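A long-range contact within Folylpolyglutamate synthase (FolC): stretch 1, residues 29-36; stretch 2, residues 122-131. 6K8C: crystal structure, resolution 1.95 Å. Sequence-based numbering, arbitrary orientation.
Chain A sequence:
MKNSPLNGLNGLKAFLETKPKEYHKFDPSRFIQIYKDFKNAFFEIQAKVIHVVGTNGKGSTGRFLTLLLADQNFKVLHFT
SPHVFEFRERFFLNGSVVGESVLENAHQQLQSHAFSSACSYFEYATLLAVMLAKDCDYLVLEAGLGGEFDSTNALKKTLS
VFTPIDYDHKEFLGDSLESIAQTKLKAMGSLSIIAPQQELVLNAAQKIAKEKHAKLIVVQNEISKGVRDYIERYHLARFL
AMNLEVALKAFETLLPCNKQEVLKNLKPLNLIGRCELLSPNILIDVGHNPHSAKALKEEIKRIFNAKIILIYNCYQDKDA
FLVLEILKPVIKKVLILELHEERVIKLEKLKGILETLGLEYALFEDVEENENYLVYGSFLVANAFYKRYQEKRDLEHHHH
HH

Stretch 1, residues 29-36: SRFIQIYK
Stretch 2 (122-131) FEYATLLAVM

How do the two backbones lie against each other? Both stretches are helical throughout, each a part of a longer helix, with regular i to i+4 bonds such as Tyr 35 N to Phe 31 O at 2.7 Å and Leu 127 N to Glu 123 O at 3.1 Å. They run in nearly the same direction, at a signed crossing angle of -28°, and their axes come no nearer than 11.4 Å. The register sets Phe 31 CA 7.0 Å from Glu 123 CA and, one turn on, Tyr 35 CA 7.8 Å from Leu 127 CA. At this spacing side chains must fill the gap, and together the stretches bury 383 Å².

Which bump fills the largest part of the gap from stretch 1? Phe 31, with chi1 at -169° (t) and chi2 at 70°, points its CA-to-CB bond toward stretch 2 and extends its ring to touch three residues there. Phe 31 CD1 packs 3.5 Å from Glu 123 CG, so the acid's methylene serves as an apolar wall, while Phe 31 CZ lies 3.9 Å from both Thr 126 CG2 and Leu 127 CD2. A flat, wide ring suits this hollow, reaching across a full turn of the opposing helix. Thr 126, at chi1 -60° (m), offers its methyl to the ring.

How is the buried acid of Glu 123 accommodated? Its CA-to-CB bond points toward stretch 1, and the side chain follows m, t with chi3 at -4°; Arg 30 answers it with a salt bridge. The arginine extends through chi1 t and chi2 t, then turns at chi3 p, bringing Arg 30 NE 3.1 Å from Glu 123 OE1 in a nearly straight hydrogen bond (165°). The second bond, from Arg 30 NH2 to Glu 123 OE2 at 2.9 Å, is weak, its angle being 130°. A water sits between Phe 31 N and the carboxylate: it accepts from Phe 31 N at 2.9 Å, and its oxygen lies 2.7 Å from Glu 123 OE2. Ile 34 CD1 also approaches Glu 123 OE1, at 3.7 Å.

What closes the contact farther along the helices? Ile 34, Tyr 35, Leu 127 and Val 130 are all buried here. Leu 127 (m, t) starts sideways, but its forked end comes nearer and suits a place among three side chains. Leu 127 CD1 lies 3.8 Å from Ile 34 CG2, on an isoleucine at m, t, while Leu 127 CD2 fits between Phe 31 CZ and Tyr 35 CD1, 4.1 Å from the latter, at the edge of that ring. Tyr 35 (chi1 t, chi2 59°) also leaves sideways and reaches in, its OH 4.5 Å from CG1 of Val 130 (t).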

# COMPACT_ATOMS: atom_id res chain seq x y z
N SER A 29 -20.15 13.68 5.13
CA SER A 29 -21.11 14.12 4.12
C SER A 29 -20.44 14.87 2.97
O SER A 29 -21.03 14.98 1.90
CB SER A 29 -22.19 14.99 4.76
OG SER A 29 -21.66 16.24 5.19
N ARG A 30 -19.22 15.37 3.18
CA ARG A 30 -18.57 16.17 2.14
C ARG A 30 -18.31 15.34 0.89
O ARG A 30 -18.77 15.69 -0.20
CB ARG A 30 -17.27 16.79 2.67
CG ARG A 30 -16.62 17.74 1.66
CD ARG A 30 -15.34 18.38 2.18
NE ARG A 30 -14.30 17.40 2.47
CZ ARG A 30 -13.85 17.14 3.69
NH1 ARG A 30 -14.35 17.79 4.73
NH2 ARG A 30 -12.90 16.23 3.87
N PHE A 31 -17.57 14.24 1.03
CA PHE A 31 -17.19 13.52 -0.19
C PHE A 31 -18.39 12.83 -0.83
O PHE A 31 -18.44 12.72 -2.06
CB PHE A 31 -16.09 12.50 0.06
CG PHE A 31 -15.52 11.96 -1.21
CD1 PHE A 31 -14.75 12.77 -2.03
CD2 PHE A 31 -15.80 10.67 -1.63
CE1 PHE A 31 -14.23 12.30 -3.22
CE2 PHE A 31 -15.29 10.20 -2.83
CZ PHE A 31 -14.50 11.01 -3.62
N ILE A 32 -19.34 12.36 -0.03
CA ILE A 32 -20.58 11.83 -0.61
C ILE A 32 -21.21 12.86 -1.53
O ILE A 32 -21.65 12.55 -2.64
CB ILE A 32 -21.55 11.40 0.51
CG1 ILE A 32 -21.01 10.17 1.24
CG2 ILE A 32 -22.93 11.09 -0.07
CD1 ILE A 32 -21.57 10.01 2.64
N GLN A 33 -21.21 14.13 -1.10
CA GLN A 33 -21.72 15.20 -1.94
C GLN A 33 -20.77 15.49 -3.10
O GLN A 33 -21.22 15.70 -4.23
CB GLN A 33 -21.94 16.45 -1.09
CG GLN A 33 -22.55 17.62 -1.83
CD GLN A 33 -22.59 18.88 -0.99
OE1 GLN A 33 -22.26 18.86 0.20
NE2 GLN A 33 -23.00 19.99 -1.59
N ILE A 34 -19.46 15.51 -2.84
CA ILE A 34 -18.49 15.73 -3.91
C ILE A 34 -18.68 14.69 -5.01
O ILE A 34 -18.74 15.02 -6.20
CB ILE A 34 -17.05 15.70 -3.37
CG1 ILE A 34 -16.73 16.96 -2.55
CG2 ILE A 34 -16.05 15.57 -4.52
CD1 ILE A 34 -15.45 16.84 -1.74
N TYR A 35 -18.78 13.42 -4.61
CA TYR A 35 -18.83 12.34 -5.60
C TYR A 35 -20.12 12.40 -6.40
O TYR A 35 -20.11 12.14 -7.61
CB TYR A 35 -18.67 10.98 -4.90
CG TYR A 35 -18.51 9.85 -5.89
CD1 TYR A 35 -17.46 9.85 -6.80
CD2 TYR A 35 -19.43 8.81 -5.95
CE1 TYR A 35 -17.33 8.84 -7.73
CE2 TYR A 35 -19.30 7.79 -6.88
CZ TYR A 35 -18.24 7.82 -7.76
OH TYR A 35 -18.09 6.82 -8.70
N LYS A 36 -21.24 12.74 -5.76
CA LYS A 36 -22.50 12.89 -6.48
C LYS A 36 -22.38 13.97 -7.55
O LYS A 36 -22.82 13.79 -8.69
CB LYS A 36 -23.63 13.21 -5.50
CG LYS A 36 -24.91 12.43 -5.75
CD LYS A 36 -24.84 11.03 -5.13
CE LYS A 36 -26.19 10.32 -5.19
NZ LYS A 36 -26.31 9.26 -4.15
N PHE A 122 -6.62 13.61 -0.24
CA PHE A 122 -6.91 12.23 -0.61
C PHE A 122 -8.21 12.12 -1.39
O PHE A 122 -8.33 11.27 -2.28
CB PHE A 122 -6.97 11.34 0.64
CG PHE A 122 -7.20 9.88 0.33
CD1 PHE A 122 -6.20 9.13 -0.27
CD2 PHE A 122 -8.42 9.28 0.60
CE1 PHE A 122 -6.41 7.78 -0.57
CE2 PHE A 122 -8.63 7.94 0.30
CZ PHE A 122 -7.63 7.19 -0.28
N GLU A 123 -9.20 12.98 -1.09
CA GLU A 123 -10.43 12.98 -1.87
C GLU A 123 -10.18 13.34 -3.32
O GLU A 123 -10.79 12.77 -4.23
CB GLU A 123 -11.46 13.93 -1.23
CG GLU A 123 -12.02 13.38 0.09
CD GLU A 123 -12.77 14.42 0.90
OE1 GLU A 123 -12.79 15.61 0.50
OE2 GLU A 123 -13.34 14.05 1.94
N TYR A 124 -9.26 14.28 -3.57
CA TYR A 124 -8.92 14.64 -4.95
C TYR A 124 -8.19 13.50 -5.66
O TYR A 124 -8.43 13.24 -6.84
CB TYR A 124 -8.08 15.91 -4.98
CG TYR A 124 -8.02 16.54 -6.36
CD1 TYR A 124 -9.19 16.98 -6.98
CD2 TYR A 124 -6.82 16.66 -7.04
CE1 TYR A 124 -9.14 17.55 -8.24
CE2 TYR A 124 -6.77 17.23 -8.29
CZ TYR A 124 -7.94 17.67 -8.89
OH TYR A 124 -7.89 18.22 -10.14
N ALA A 125 -7.28 12.82 -4.95
CA ALA A 125 -6.62 11.65 -5.52
C ALA A 125 -7.65 10.60 -5.93
O ALA A 125 -7.51 9.96 -6.98
CB ALA A 125 -5.62 11.06 -4.52
N THR A 126 -8.69 10.42 -5.11
CA THR A 126 -9.74 9.46 -5.43
C THR A 126 -10.45 9.83 -6.73
O THR A 126 -10.68 8.97 -7.59
CB THR A 126 -10.74 9.37 -4.27
OG1 THR A 126 -10.06 8.94 -3.08
CG2 THR A 126 -11.86 8.37 -4.58
N LEU A 127 -10.81 11.11 -6.90
CA LEU A 127 -11.46 11.53 -8.14
C LEU A 127 -10.53 11.35 -9.33
O LEU A 127 -10.97 10.97 -10.42
CB LEU A 127 -11.92 12.99 -8.05
CG LEU A 127 -13.04 13.33 -7.06
CD1 LEU A 127 -13.46 14.79 -7.24
CD2 LEU A 127 -14.24 12.40 -7.22
N LEU A 128 -9.23 11.64 -9.15
CA LEU A 128 -8.28 11.43 -10.22
C LEU A 128 -8.24 9.95 -10.63
O LEU A 128 -8.16 9.63 -11.82
CB LEU A 128 -6.89 11.90 -9.80
CG LEU A 128 -6.64 13.41 -9.75
CD1 LEU A 128 -5.30 13.71 -9.09
CD2 LEU A 128 -6.70 14.01 -11.15
N ALA A 129 -8.30 9.05 -9.65
CA ALA A 129 -8.32 7.62 -9.96
C ALA A 129 -9.55 7.26 -10.79
O ALA A 129 -9.44 6.52 -11.78
CB ALA A 129 -8.27 6.79 -8.68
N VAL A 130 -10.72 7.77 -10.40
CA VAL A 130 -11.94 7.47 -11.15
C VAL A 130 -11.86 8.03 -12.56
O VAL A 130 -12.28 7.39 -13.52
CB VAL A 130 -13.17 7.99 -10.40
CG1 VAL A 130 -14.46 7.67 -11.19
CG2 VAL A 130 -13.23 7.42 -9.00
N MET A 131 -11.31 9.25 -12.70
CA MET A 131 -11.15 9.84 -14.03
C MET A 131 -10.23 8.99 -14.89
O MET A 131 -10.51 8.71 -16.06
CB MET A 131 -10.61 11.26 -13.91
CG MET A 131 -11.66 12.31 -13.58
SD MET A 131 -12.85 12.58 -14.92
CE MET A 131 -11.77 13.22 -16.20
O HOH W 1 -15.70 13.76 3.17